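Local atomic coordinates of D-glyceraldehyde dehydrogenase (NADP(+)) (Thermoplasma acidophilum, PDB entry 5IZD), a protein that catalyses the NADP-dependent oxidation of D-glyceraldehyde to glycerate in the non-phosphorylated Entner-Doudoroff pathway. Residues 3-8 with 39-44; 116-121 with 459-464; 285-290 with 295-300; 308-313 with 349-354. All coordinates share one frame; numbering follows the deposited sequence.

Contact 1 (3-8 with 39-44)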
loop_
_atom_site.group_PDB
_atom_site.type_symbol
_atom_site.label_atom_id
_atom_site.label_comp_id
_atom_site.label_asym_id
_atom_site.label_seq_id
_atom_site.Cartn_x
_atom_site.Cartn_y
_atom_site.Cartn_z
ATOM N N THR A 3 35.685 -6.798 25.668
ATOM C CA THR A 3 34.454 -6.048 25.613
ATOM C C THR A 3 33.807 -5.846 26.999
ATOM O O THR A 3 33.907 -6.709 27.882
ATOM C CB THR A 3 33.453 -6.689 24.614
ATOM O OG1 THR A 3 33.142 -8.017 24.994
ATOM C CG2 THR A 3 34.088 -6.745 23.245
ATOM N N LYS A 4 33.022 -4.762 27.103
ATOM C CA LYS A 4 32.194 -4.479 28.261
ATOM C C LYS A 4 30.681 -4.416 27.908
ATOM O O LYS A 4 30.250 -4.692 26.742
ATOM C CB LYS A 4 32.723 -3.197 28.895
ATOM C CG LYS A 4 34.181 -3.360 29.388
ATOM N N LEU A 5 29.887 -4.109 28.942
ATOM C CA LEU A 5 28.468 -3.896 28.818
ATOM C C LEU A 5 28.177 -2.395 28.594
ATOM O O LEU A 5 28.905 -1.551 29.081
ATOM C CB LEU A 5 27.780 -4.410 30.083
ATOM C CG LEU A 5 28.208 -5.814 30.519
ATOM C CD1 LEU A 5 27.428 -6.164 31.779
ATOM C CD2 LEU A 5 27.944 -6.836 29.411
ATOM N N TYR A 6 27.091 -2.084 27.880
ATOM C CA TYR A 6 26.560 -0.724 27.835
ATOM C C TYR A 6 25.148 -0.750 28.393
ATOM O O TYR A 6 24.235 -1.323 27.774
ATOM C CB TYR A 6 26.609 -0.145 26.424
ATOM C CG TYR A 6 26.338 1.349 26.328
ATOM C CD1 TYR A 6 27.304 2.300 26.740
ATOM C CD2 TYR A 6 25.165 1.824 25.826
ATOM C CE1 TYR A 6 27.053 3.678 26.629
ATOM C CE2 TYR A 6 24.914 3.189 25.724
ATOM C CZ TYR A 6 25.865 4.101 26.104
ATOM O OH TYR A 6 25.597 5.431 25.979
ATOM N N ILE A 7 24.983 -0.219 29.604
ATOM C CA ILE A 7 23.702 -0.258 30.324
ATOM C C ILE A 7 23.315 1.144 30.808
ATOM O O ILE A 7 24.115 1.792 31.459
ATOM C CB ILE A 7 23.764 -1.247 31.512
ATOM C CG1 ILE A 7 23.928 -2.655 30.967
ATOM C CG2 ILE A 7 22.482 -1.191 32.355
ATOM C CD1 ILE A 7 24.600 -3.590 31.916
ATOM N N ASP A 8 22.106 1.613 30.453
ATOM C CA ASP A 8 21.633 2.982 30.851
ATOM C C ASP A 8 22.688 4.070 30.608
ATOM O O ASP A 8 22.946 4.926 31.495
ATOM C CB ASP A 8 21.174 3.045 32.345
ATOM C CG ASP A 8 20.238 4.286 32.650
ATOM O OD1 ASP A 8 19.317 4.629 31.862
ATOM O OD2 ASP A 8 20.463 4.959 33.682
ATOM N N ARG A 39 21.637 -11.830 35.638
ATOM C CA ARG A 39 20.243 -11.563 35.679
ATOM C C ARG A 39 19.960 -10.131 36.136
ATOM O O ARG A 39 19.070 -9.486 35.614
ATOM C CB ARG A 39 19.507 -12.626 36.537
ATOM C CG ARG A 39 19.447 -14.013 35.875
ATOM N N ASP A 40 20.740 -9.593 37.063
ATOM C CA ASP A 40 20.509 -8.199 37.510
ATOM C C ASP A 40 21.003 -7.138 36.466
ATOM O O ASP A 40 20.401 -6.058 36.334
ATOM C CB ASP A 40 21.083 -8.012 38.907
ATOM C CG ASP A 40 20.765 -9.210 39.814
ATOM O OD1 ASP A 40 19.667 -9.319 40.385
ATOM O OD2 ASP A 40 21.632 -10.108 39.890
ATOM N N ASP A 41 22.042 -7.470 35.693
ATOM C CA ASP A 41 22.497 -6.612 34.590
ATOM C C ASP A 41 21.430 -6.517 33.470
ATOM O O ASP A 41 21.184 -5.440 32.949
ATOM C CB ASP A 41 23.856 -7.055 34.045
ATOM C CG ASP A 41 24.973 -6.893 35.067
ATOM O OD1 ASP A 41 24.895 -5.956 35.917
ATOM O OD2 ASP A 41 25.921 -7.737 35.066
ATOM N N VAL A 42 20.809 -7.649 33.152
ATOM C CA VAL A 42 19.700 -7.725 32.220
ATOM C C VAL A 42 18.511 -6.872 32.665
ATOM O O VAL A 42 18.017 -6.068 31.893
ATOM C CB VAL A 42 19.243 -9.194 32.022
ATOM C CG1 VAL A 42 17.970 -9.267 31.246
ATOM C CG2 VAL A 42 20.330 -10.004 31.306
ATOM N N ASP A 43 18.066 -7.064 33.903
ATOM C CA ASP A 43 17.044 -6.196 34.504
ATOM C C ASP A 43 17.350 -4.697 34.379
ATOM O O ASP A 43 16.484 -3.969 33.897
ATOM C CB ASP A 43 16.759 -6.581 35.956
ATOM C CG ASP A 43 15.973 -7.879 36.070
ATOM O OD1 ASP A 43 15.456 -8.393 35.082
ATOM O OD2 ASP A 43 15.876 -8.431 37.173
ATOM N N ARG A 44 18.539 -4.232 34.769
ATOM C CA ARG A 44 18.855 -2.807 34.613
ATOM C C ARG A 44 18.768 -2.359 33.159
ATOM O O ARG A 44 18.275 -1.252 32.879
ATOM C CB ARG A 44 20.236 -2.411 35.137
ATOM C CG ARG A 44 20.383 -2.398 36.643
ATOM C CD ARG A 44 21.536 -1.511 37.152
ATOM N NE ARG A 44 22.771 -1.534 36.357
ATOM C CZ ARG A 44 23.670 -2.532 36.329
ATOM N NH1 ARG A 44 23.501 -3.673 37.044
ATOM N NH2 ARG A 44 24.757 -2.396 35.559
#

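Contact 2 (116-121 with 459-464)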
loop_
_atom_site.group_PDB
_atom_site.type_symbol
_atom_site.label_atom_id
_atom_site.label_comp_id
_atom_site.label_asym_id
_atom_site.label_seq_id
_atom_site.Cartn_x
_atom_site.Cartn_y
_atom_site.Cartn_z
ATOM N N ARG A 116 9.350 8.928 8.221
ATOM C CA ARG A 116 8.076 9.553 7.849
ATOM C C ARG A 116 7.412 9.002 6.572
ATOM O O ARG A 116 6.780 9.707 5.841
ATOM C CB ARG A 116 8.165 11.081 7.864
ATOM C CG ARG A 116 9.122 11.703 6.890
ATOM C CD ARG A 116 9.258 13.202 7.082
ATOM N NE ARG A 116 10.442 13.684 6.418
ATOM C CZ ARG A 116 10.647 14.910 5.979
ATOM N NH1 ARG A 116 9.737 15.860 6.102
ATOM N NH2 ARG A 116 11.791 15.180 5.417
ATOM N N LYS A 117 7.585 7.715 6.352
ATOM C CA LYS A 117 7.034 7.025 5.206
ATOM C C LYS A 117 6.250 5.757 5.548
ATOM O O LYS A 117 5.688 5.168 4.682
ATOM C CB LYS A 117 8.133 6.678 4.221
ATOM C CG LYS A 117 8.731 7.846 3.487
ATOM C CD LYS A 117 9.889 7.381 2.639
ATOM C CE LYS A 117 10.890 8.464 2.309
ATOM N NZ LYS A 117 11.531 9.012 3.515
ATOM N N LEU A 118 6.229 5.333 6.795
ATOM C CA LEU A 118 5.500 4.131 7.197
ATOM C C LEU A 118 4.159 4.568 7.769
ATOM O O LEU A 118 3.950 4.618 8.950
ATOM C CB LEU A 118 6.298 3.311 8.195
ATOM C CG LEU A 118 7.570 2.683 7.608
ATOM C CD1 LEU A 118 8.444 2.131 8.707
ATOM C CD2 LEU A 118 7.262 1.633 6.576
ATOM N N ASN A 119 3.256 4.882 6.864
ATOM C CA ASN A 119 1.989 5.472 7.218
ATOM C C ASN A 119 1.017 4.500 7.877
ATOM O O ASN A 119 0.983 3.343 7.558
ATOM C CB ASN A 119 1.329 6.042 5.919
ATOM C CG ASN A 119 1.102 4.974 4.799
ATOM O OD1 ASN A 119 1.968 4.758 3.894
ATOM N ND2 ASN A 119 -0.130 4.367 4.782
ATOM N N GLY A 120 0.167 5.039 8.746
ATOM C CA GLY A 120 -1.056 4.382 9.177
ATOM C C GLY A 120 -2.179 4.577 8.126
ATOM O O GLY A 120 -1.918 5.025 6.973
ATOM N N GLU A 121 -3.420 4.278 8.524
ATOM C CA GLU A 121 -4.527 4.286 7.573
ATOM C C GLU A 121 -5.758 4.931 8.233
ATOM O O GLU A 121 -5.880 4.963 9.489
ATOM C CB GLU A 121 -4.800 2.862 7.021
ATOM C CG GLU A 121 -3.559 2.288 6.372
ATOM C CD GLU A 121 -3.723 1.115 5.439
ATOM O OE1 GLU A 121 -4.844 0.606 5.134
ATOM O OE2 GLU A 121 -2.643 0.688 4.953
ATOM N N GLY A 459 13.676 -6.970 6.169
ATOM C CA GLY A 459 13.889 -6.310 4.937
ATOM C C GLY A 459 12.608 -5.973 4.228
ATOM O O GLY A 459 11.565 -6.595 4.433
ATOM N N SER A 460 12.704 -5.011 3.329
ATOM C CA SER A 460 11.557 -4.430 2.630
ATOM C C SER A 460 10.670 -3.602 3.548
ATOM O O SER A 460 10.813 -3.572 4.754
ATOM C CB SER A 460 10.721 -5.491 1.854
ATOM O OG SER A 460 9.665 -6.067 2.639
ATOM N N LYS A 461 9.719 -2.923 2.931
ATOM C CA LYS A 461 8.612 -2.292 3.670
ATOM C C LYS A 461 8.007 -3.233 4.714
ATOM O O LYS A 461 7.712 -2.826 5.835
ATOM C CB LYS A 461 7.497 -1.890 2.669
ATOM C CG LYS A 461 6.302 -1.110 3.259
ATOM C CD LYS A 461 5.170 -0.828 2.222
ATOM C CE LYS A 461 5.089 -1.912 1.159
ATOM N NZ LYS A 461 3.971 -1.723 0.153
ATOM N N TYR A 462 7.788 -4.479 4.327
ATOM C CA TYR A 462 7.156 -5.410 5.223
ATOM C C TYR A 462 8.055 -5.757 6.414
ATOM O O TYR A 462 7.559 -6.007 7.479
ATOM C CB TYR A 462 6.756 -6.699 4.483
ATOM C CG TYR A 462 5.684 -6.435 3.422
ATOM C CD1 TYR A 462 4.347 -6.319 3.765
ATOM C CD2 TYR A 462 6.021 -6.301 2.089
ATOM C CE1 TYR A 462 3.345 -6.006 2.765
ATOM C CE2 TYR A 462 5.048 -6.028 1.108
ATOM C CZ TYR A 462 3.722 -5.875 1.450
ATOM O OH TYR A 462 2.760 -5.659 0.430
ATOM N N GLY A 463 9.349 -5.837 6.200
ATOM C CA GLY A 463 10.309 -6.174 7.288
ATOM C C GLY A 463 10.395 -5.098 8.358
ATOM O O GLY A 463 10.250 -5.374 9.540
ATOM N N ILE A 464 10.579 -3.870 7.944
ATOM C CA ILE A 464 10.612 -2.773 8.860
ATOM C C ILE A 464 9.237 -2.648 9.546
ATOM O O ILE A 464 9.184 -2.417 10.728
ATOM C CB ILE A 464 11.140 -1.479 8.215
ATOM C CG1 ILE A 464 11.292 -0.375 9.253
ATOM C CG2 ILE A 464 10.282 -1.052 7.038
ATOM C CD1 ILE A 464 12.118 0.805 8.836
#

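Contact 3 (285-290 with 295-300)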
loop_
_atom_site.group_PDB
_atom_site.type_symbol
_atom_site.label_atom_id
_atom_site.label_comp_id
_atom_site.label_asym_id
_atom_site.label_seq_id
_atom_site.Cartn_x
_atom_site.Cartn_y
_atom_site.Cartn_z
ATOM N N GLU A 285 22.920 -26.167 0.066
ATOM C CA GLU A 285 22.986 -27.303 0.973
ATOM C C GLU A 285 22.633 -28.621 0.286
ATOM O O GLU A 285 22.872 -29.658 0.869
ATOM C CB GLU A 285 22.070 -27.061 2.190
ATOM C CG GLU A 285 22.588 -26.055 3.237
ATOM C CD GLU A 285 23.237 -26.683 4.482
ATOM O OE1 GLU A 285 23.045 -27.923 4.709
ATOM O OE2 GLU A 285 23.945 -25.925 5.250
ATOM N N ARG A 286 22.067 -28.608 -0.915
ATOM C CA ARG A 286 21.745 -29.855 -1.649
ATOM C C ARG A 286 21.871 -29.546 -3.116
ATOM O O ARG A 286 21.283 -28.581 -3.552
ATOM C CB ARG A 286 20.286 -30.249 -1.481
ATOM C CG ARG A 286 19.791 -30.301 -0.088
ATOM C CD ARG A 286 18.357 -30.667 -0.095
ATOM N NE ARG A 286 17.435 -29.545 0.094
ATOM C CZ ARG A 286 16.155 -29.562 -0.202
ATOM N NH1 ARG A 286 15.626 -30.611 -0.848
ATOM N NH2 ARG A 286 15.433 -28.512 0.092
ATOM N N LEU A 287 22.565 -30.373 -3.877
ATOM C CA LEU A 287 22.823 -30.105 -5.284
ATOM C C LEU A 287 22.036 -31.105 -6.148
ATOM O O LEU A 287 22.156 -32.297 -5.980
ATOM C CB LEU A 287 24.333 -30.156 -5.525
ATOM C CG LEU A 287 24.874 -29.940 -6.925
ATOM C CD1 LEU A 287 24.339 -28.663 -7.525
ATOM C CD2 LEU A 287 26.385 -29.895 -6.906
ATOM N N TYR A 288 21.177 -30.566 -7.021
ATOM C CA TYR A 288 20.348 -31.320 -7.963
ATOM C C TYR A 288 20.729 -30.879 -9.370
ATOM O O TYR A 288 20.454 -29.724 -9.741
ATOM C CB TYR A 288 18.849 -31.031 -7.749
ATOM C CG TYR A 288 18.373 -31.453 -6.390
ATOM C CD1 TYR A 288 18.143 -32.766 -6.097
ATOM C CD2 TYR A 288 18.188 -30.539 -5.403
ATOM C CE1 TYR A 288 17.680 -33.159 -4.866
ATOM C CE2 TYR A 288 17.728 -30.909 -4.177
ATOM C CZ TYR A 288 17.475 -32.215 -3.905
ATOM O OH TYR A 288 17.126 -32.562 -2.613
ATOM N N VAL A 289 21.330 -31.793 -10.149
ATOM C CA VAL A 289 21.760 -31.477 -11.492
ATOM C C VAL A 289 21.105 -32.429 -12.506
ATOM O O VAL A 289 20.968 -33.646 -12.308
ATOM C CB VAL A 289 23.284 -31.510 -11.617
ATOM C CG1 VAL A 289 23.741 -31.006 -12.964
ATOM C CG2 VAL A 289 23.942 -30.670 -10.511
ATOM N N HIS A 290 20.706 -31.874 -13.616
ATOM C CA HIS A 290 20.051 -32.702 -14.605
ATOM C C HIS A 290 20.994 -33.798 -15.091
ATOM O O HIS A 290 22.184 -33.547 -15.327
ATOM C CB HIS A 290 19.512 -31.817 -15.728
ATOM C CG HIS A 290 18.593 -32.521 -16.660
ATOM N ND1 HIS A 290 19.030 -33.512 -17.503
ATOM C CD2 HIS A 290 17.274 -32.368 -16.909
ATOM C CE1 HIS A 290 18.013 -33.949 -18.243
ATOM N NE2 HIS A 290 16.934 -33.271 -17.902
ATOM N N ASP A 295 27.573 -35.320 -15.067
ATOM C CA ASP A 295 28.987 -35.773 -15.069
ATOM C C ASP A 295 29.975 -34.639 -15.347
ATOM O O ASP A 295 30.954 -34.473 -14.597
ATOM C CB ASP A 295 29.216 -36.918 -16.058
ATOM C CG ASP A 295 28.493 -38.201 -15.653
ATOM O OD1 ASP A 295 28.418 -38.564 -14.459
ATOM O OD2 ASP A 295 27.985 -38.878 -16.549
ATOM N N THR A 296 29.709 -33.849 -16.395
ATOM C CA THR A 296 30.525 -32.643 -16.647
ATOM C C THR A 296 30.445 -31.646 -15.513
ATOM O O THR A 296 31.516 -31.148 -15.062
ATOM C CB THR A 296 30.156 -31.898 -17.926
ATOM O OG1 THR A 296 30.422 -32.757 -19.001
ATOM C CG2 THR A 296 31.052 -30.682 -18.143
ATOM N N PHE A 297 29.221 -31.384 -15.037
ATOM C CA PHE A 297 29.037 -30.440 -13.937
ATOM C C PHE A 297 29.876 -30.835 -12.691
ATOM O O PHE A 297 30.669 -30.027 -12.184
ATOM C CB PHE A 297 27.560 -30.254 -13.562
ATOM C CG PHE A 297 27.322 -29.098 -12.624
ATOM C CD1 PHE A 297 27.490 -29.238 -11.256
ATOM C CD2 PHE A 297 26.961 -27.862 -13.110
ATOM C CE1 PHE A 297 27.277 -28.172 -10.399
ATOM C CE2 PHE A 297 26.763 -26.789 -12.266
ATOM C CZ PHE A 297 26.899 -26.943 -10.913
ATOM N N MET A 298 29.702 -32.059 -12.215
ATOM C CA MET A 298 30.407 -32.505 -11.001
ATOM C C MET A 298 31.929 -32.504 -11.123
ATOM O O MET A 298 32.609 -32.164 -10.165
ATOM C CB MET A 298 29.976 -33.907 -10.590
ATOM C CG MET A 298 28.525 -34.006 -10.154
ATOM S SD MET A 298 28.014 -32.765 -8.977
ATOM C CE MET A 298 29.027 -33.217 -7.537
ATOM N N SER A 299 32.422 -32.864 -12.306
ATOM C CA SER A 299 33.857 -32.855 -12.627
ATOM C C SER A 299 34.403 -31.415 -12.560
ATOM O O SER A 299 35.389 -31.142 -11.888
ATOM C CB SER A 299 34.009 -33.464 -14.035
ATOM O OG SER A 299 35.301 -33.297 -14.563
ATOM N N ARG A 300 33.713 -30.475 -13.216
ATOM C CA ARG A 300 34.126 -29.072 -13.229
ATOM C C ARG A 300 34.072 -28.524 -11.793
ATOM O O ARG A 300 34.986 -27.811 -11.364
ATOM C CB ARG A 300 33.259 -28.234 -14.205
ATOM C CG ARG A 300 33.505 -28.608 -15.661
ATOM C CD ARG A 300 32.911 -27.636 -16.675
ATOM N NE ARG A 300 33.531 -26.325 -16.462
ATOM C CZ ARG A 300 33.050 -25.162 -16.895
ATOM N NH1 ARG A 300 31.938 -25.096 -17.608
ATOM N NH2 ARG A 300 33.745 -24.052 -16.628
#

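Contact 4 (308-313 with 349-354)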
loop_
_atom_site.group_PDB
_atom_site.type_symbol
_atom_site.label_atom_id
_atom_site.label_comp_id
_atom_site.label_asym_id
_atom_site.label_seq_id
_atom_site.Cartn_x
_atom_site.Cartn_y
_atom_site.Cartn_z
ATOM N N LEU A 308 40.658 -23.670 -4.285
ATOM C CA LEU A 308 40.360 -22.676 -3.232
ATOM C C LEU A 308 41.420 -22.809 -2.177
ATOM O O LEU A 308 41.705 -23.934 -1.757
ATOM C CB LEU A 308 38.951 -22.865 -2.627
ATOM C CG LEU A 308 37.801 -22.630 -3.648
ATOM C CD1 LEU A 308 36.466 -23.124 -3.112
ATOM C CD2 LEU A 308 37.642 -21.174 -4.093
ATOM N N ALA A 309 42.014 -21.669 -1.787
ATOM C CA ALA A 309 43.008 -21.639 -0.724
ATOM C C ALA A 309 42.345 -21.384 0.643
ATOM O O ALA A 309 41.446 -20.560 0.774
ATOM C CB ALA A 309 44.070 -20.582 -0.998
ATOM N N LEU A 310 42.844 -22.110 1.646
ATOM C CA LEU A 310 42.456 -21.985 3.036
ATOM C C LEU A 310 43.633 -21.476 3.872
ATOM O O LEU A 310 44.781 -21.806 3.598
ATOM C CB LEU A 310 42.086 -23.350 3.567
ATOM C CG LEU A 310 40.698 -23.916 3.312
ATOM C CD1 LEU A 310 40.345 -24.012 1.844
ATOM C CD2 LEU A 310 40.698 -25.296 3.965
ATOM N N GLY A 311 43.356 -20.676 4.895
ATOM C CA GLY A 311 44.429 -20.117 5.739
ATOM C C GLY A 311 44.166 -18.678 6.092
ATOM O O GLY A 311 43.113 -18.340 6.643
ATOM N N ASP A 312 45.093 -17.796 5.774
ATOM C CA ASP A 312 45.004 -16.481 6.349
ATOM C C ASP A 312 44.001 -15.590 5.665
ATOM O O ASP A 312 43.981 -15.578 4.454
ATOM C CB ASP A 312 46.335 -15.769 6.332
ATOM C CG ASP A 312 46.348 -14.659 7.332
ATOM O OD1 ASP A 312 45.845 -13.560 7.014
ATOM O OD2 ASP A 312 46.797 -14.934 8.491
ATOM N N PRO A 313 43.236 -14.770 6.426
ATOM C CA PRO A 313 42.240 -13.854 5.756
ATOM C C PRO A 313 42.804 -12.911 4.696
ATOM O O PRO A 313 42.085 -12.591 3.738
ATOM C CB PRO A 313 41.686 -13.037 6.914
ATOM C CG PRO A 313 41.760 -13.969 8.076
ATOM C CD PRO A 313 43.047 -14.760 7.904
ATOM N N SER A 349 37.979 -33.871 5.215
ATOM C CA SER A 349 38.860 -33.798 6.395
ATOM C C SER A 349 39.345 -32.376 6.582
ATOM O O SER A 349 39.127 -31.498 5.737
ATOM C CB SER A 349 40.040 -34.779 6.255
ATOM O OG SER A 349 40.990 -34.260 5.344
ATOM N N GLN A 350 39.997 -32.160 7.703
ATOM C CA GLN A 350 40.727 -30.966 7.914
ATOM C C GLN A 350 41.900 -30.990 6.937
ATOM O O GLN A 350 42.415 -32.042 6.613
ATOM C CB GLN A 350 41.268 -30.911 9.340
ATOM C CG GLN A 350 40.245 -30.902 10.434
ATOM C CD GLN A 350 40.877 -30.885 11.807
ATOM O OE1 GLN A 350 40.699 -31.812 12.569
ATOM N NE2 GLN A 350 41.668 -29.879 12.104
ATOM N N PRO A 351 42.310 -29.804 6.470
ATOM C CA PRO A 351 43.549 -29.702 5.751
ATOM C C PRO A 351 44.748 -29.861 6.709
ATOM O O PRO A 351 44.588 -29.940 7.926
ATOM C CB PRO A 351 43.490 -28.284 5.193
ATOM C CG PRO A 351 42.761 -27.523 6.222
ATOM C CD PRO A 351 41.738 -28.474 6.750
ATOM N N SER A 352 45.933 -29.937 6.118
ATOM C CA SER A 352 47.205 -29.948 6.827
ATOM C C SER A 352 47.998 -28.645 6.626
ATOM O O SER A 352 48.709 -28.474 5.638
ATOM C CB SER A 352 48.021 -31.137 6.317
ATOM O OG SER A 352 49.212 -31.250 7.025
ATOM N N LEU A 353 47.902 -27.746 7.582
ATOM C CA LEU A 353 48.522 -26.425 7.496
ATOM C C LEU A 353 49.539 -26.306 8.573
ATOM O O LEU A 353 49.339 -26.918 9.648
ATOM C CB LEU A 353 47.454 -25.365 7.740
ATOM C CG LEU A 353 46.281 -25.428 6.808
ATOM C CD1 LEU A 353 45.169 -24.489 7.249
ATOM C CD2 LEU A 353 46.757 -25.119 5.379
ATOM N N SER A 354 50.634 -25.571 8.324
ATOM C CA SER A 354 51.659 -25.367 9.357
ATOM C C SER A 354 51.479 -24.044 10.085
ATOM O O SER A 354 50.509 -23.321 9.832
ATOM C CB SER A 354 53.078 -25.540 8.796
ATOM O OG SER A 354 53.406 -24.523 7.885
#

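Contact 1 (3-8 with 39-44)
Asp41, near the start of helix 39-77, meets Leu5 with its carboxylate and Ile7 with CB and its backbone O. The helix packs here on strand 2-7 of the four-stranded N-terminal sheet, the axes of strand 5-7 and helix 39-44 approaching to 9.3 Å at an angle of 43°. Leu5 CD1 lies 3.9 Å from Asp41 OD2, the two side chains crossing at about a right angle. Closer to the backbone, Ile7 CD1 rests 4.1 Å from Asp41 CB. With CG anti to the carbonyl carbon (chi1 -65°), the Asp41 carboxylate is held within range of Leu5 and of the next turn of the helix. There Arg44 NH1 donates to Asp41 OD1 at 2.9 Å, a salt bridge that meets the oxygen nearly along its C-O bond while the acceptor sits 23° out of the guanidinium plane. The other carboxylate oxygen, OD2, accepts from the backbone N of Ser15. Replacing Asp41 by alanine is likely to leave the guanidinium without its mate and able to swing off Ile7, and Ser15 N without this acceptor.

Arg44 closes the contact. Ile7 CG2 lies 3.8 Å from Arg44 CB, and the arginine chain, bent at chi3, folds back so that NH2 also comes 3.8 Å from Ile7 CD1, approaching obliquely. Val12 of the adjoining strand 10-12 touches Leu5, Ile7 and Arg44.

Strand and helix thus meet through van der Waals contact, with no hydrogen bond across: methyl groups lie against an ion pair formed within the helix, whose carboxylate also accepts from Ser15 N.

Contact 2 (116-121 with 459-464)
At the approach to the oligomerisation hairpin of the aldehyde dehydrogenase fold, Leu118 of the loop before strand 120-124 packs on Ile464 of the short helix 460-465. Leu118 CD1 does most of the touching: it lies 3.8 Å from Ile464 CG1 and 3.9 Å from Ile464 CD1, while Leu118 CD2 reaches Ile464 CG2 at 4.1 Å. Ile464 CG1, anti to the backbone N (chi1 -174°), is carried to Leu118 CD1, and the two side chains cross obliquely. Lys461, one turn earlier, adds a looser edge, its CG 4.4 Å from Leu118 CD2.

Strand 120-124 pairs with strand 130-145, which in turn pairs with strand 468-476 just beyond the helix, so the contact links the two routes by which the chain enters these extended strands. Gly120 and Glu121 pair with an antiparallel strand of one neighbouring subunit. The charged end of Lys461 leaves the contact altogether, NZ forming a salt bridge with Glu121 OE2 of a different neighbouring subunit. The hydrocarbon part of Lys461 thus lies by Leu118 while its charge serves the tetramer interface.

With a smaller side chain such as alanine at Ile464, a gap would probably open beside the Leu118 methyls, and Trp114, Pro161 and Leu164, which also touch the isoleucine, would be less well packed.

Each segment also has a local side-chain bond. Ser460 OG accepts from Tyr462 N at 3.0 Å, an ST turn. In the loop, Asn119 ND2 donates to Gly120 O at 2.9 Å in an almost straight bond (174°), with the acceptor in the plane of the amide.

Contact 3 (285-290 with 295-300)
Phe297, on helix 294-305, is the side chain against which both Val289 and Leu287 of strand 284-290 pack. Val289 meets it with both methyls: CG1 lies 3.9 Å from Phe297 CB, and CG2 sits over one face of the ring, 3.9 Å from Phe297 CD1. Leu287 reaches the far part of the same ring, its CD2 being 4.0 Å from Phe297 CE1 in an oblique approach. The phenylalanine can meet both residues because its CG is anti to the backbone N (chi1 -169°), which sends the ring out from the helix toward the strand.

Met298 completes the tight side. Its chain bends at chi2 and chi3 and brings SD to 3.9 Å from Leu287 CD2, the two side chains reaching toward each other tip to tip. All four of these residues are buried, and no hydrogen bond joins the segments. Leu266 and Leu269 of helix 262-274 also touch Phe297, while Ala389 of strand 386-392 touches both Leu287 and Met298.

The other side of the helix is quite different: Asp295, Thr296 and Ser299 are exposed and contribute no side-chain contact to the strand. Arg286 and Tyr288 take no part either, but they are buried: Arg286 NH1 donates to Tyr288 OH at 3.0 Å, the guanidinium also bonds Leu401 O, Ala402 O and Lys251 O, and Tyr288 OH bonds Gln373 OE1.

The axes of residues 285-290 and 295-300 make 136°, with a turn of only a few residues between them, as in a beta-alpha unit: here a central strand of the catalytic-domain sheet and the helix that follows and covers it.

Contact 4 (308-313 with 349-354)
The flat peptide joining Leu310 to Gly311 is approached at its oxygen by Leu353, whose CD2 lies 4.2 Å from Leu310 O, a loose contact. The ring of Pro351, puckered with CG endo, meets the Leu310 side chain by a corner: its CG lies 3.8 Å from Leu310 CD2, and no other ring atom comes as close to that methyl. The side chains cross at about a right angle. Phe362 and Leu364, on the chain leading into strand 366-369, also touch Pro351.

Two connecting loops of the catalytic domain meet in this way at its surface. Residues 308-313 follow helix 294-305, and residues 349-354 lie between edge strand 343-346 and its antiparallel neighbour 366-369. Leu310 turns its CG anti to the carbonyl carbon (chi1 -82°), which carries CD2 across to the proline. Residues 349-354 also touch a neighbouring molecule in the crystal, which may influence their conformation.

Having no CB, Gly311 can take backbone angles at which one would jam against Leu310 O. Beyond it Asp312 is secured by OD2 to Tyr357 OH and by OD1 to Lys314 N.

At the other end, Ser349 OG donates to Gln350 O at 2.9 Å, from a position 45° above the carbonyl plane.

Overall arrangement
The four contacts sit in separate parts of the subunit, none touching another. The Leu5 side chain of contact 1 is about 12 Å from the bound NADP. The centres of contacts 1 and 2 are about 31 Å apart. Contacts 3 and 4 belong to the catalytic domain and approach each other to about 10 Å between nearest atoms; both fall in the chain between the two segments of contact 2. Contact 1 lies opposite contact 3 across the chain's centre, their centres about 50 Å apart. Strand 284-290 of contact 3 begins just after Cys281, the probable catalytic cysteine, whereas contact 4 lies away from the active site and the cofactor pocket.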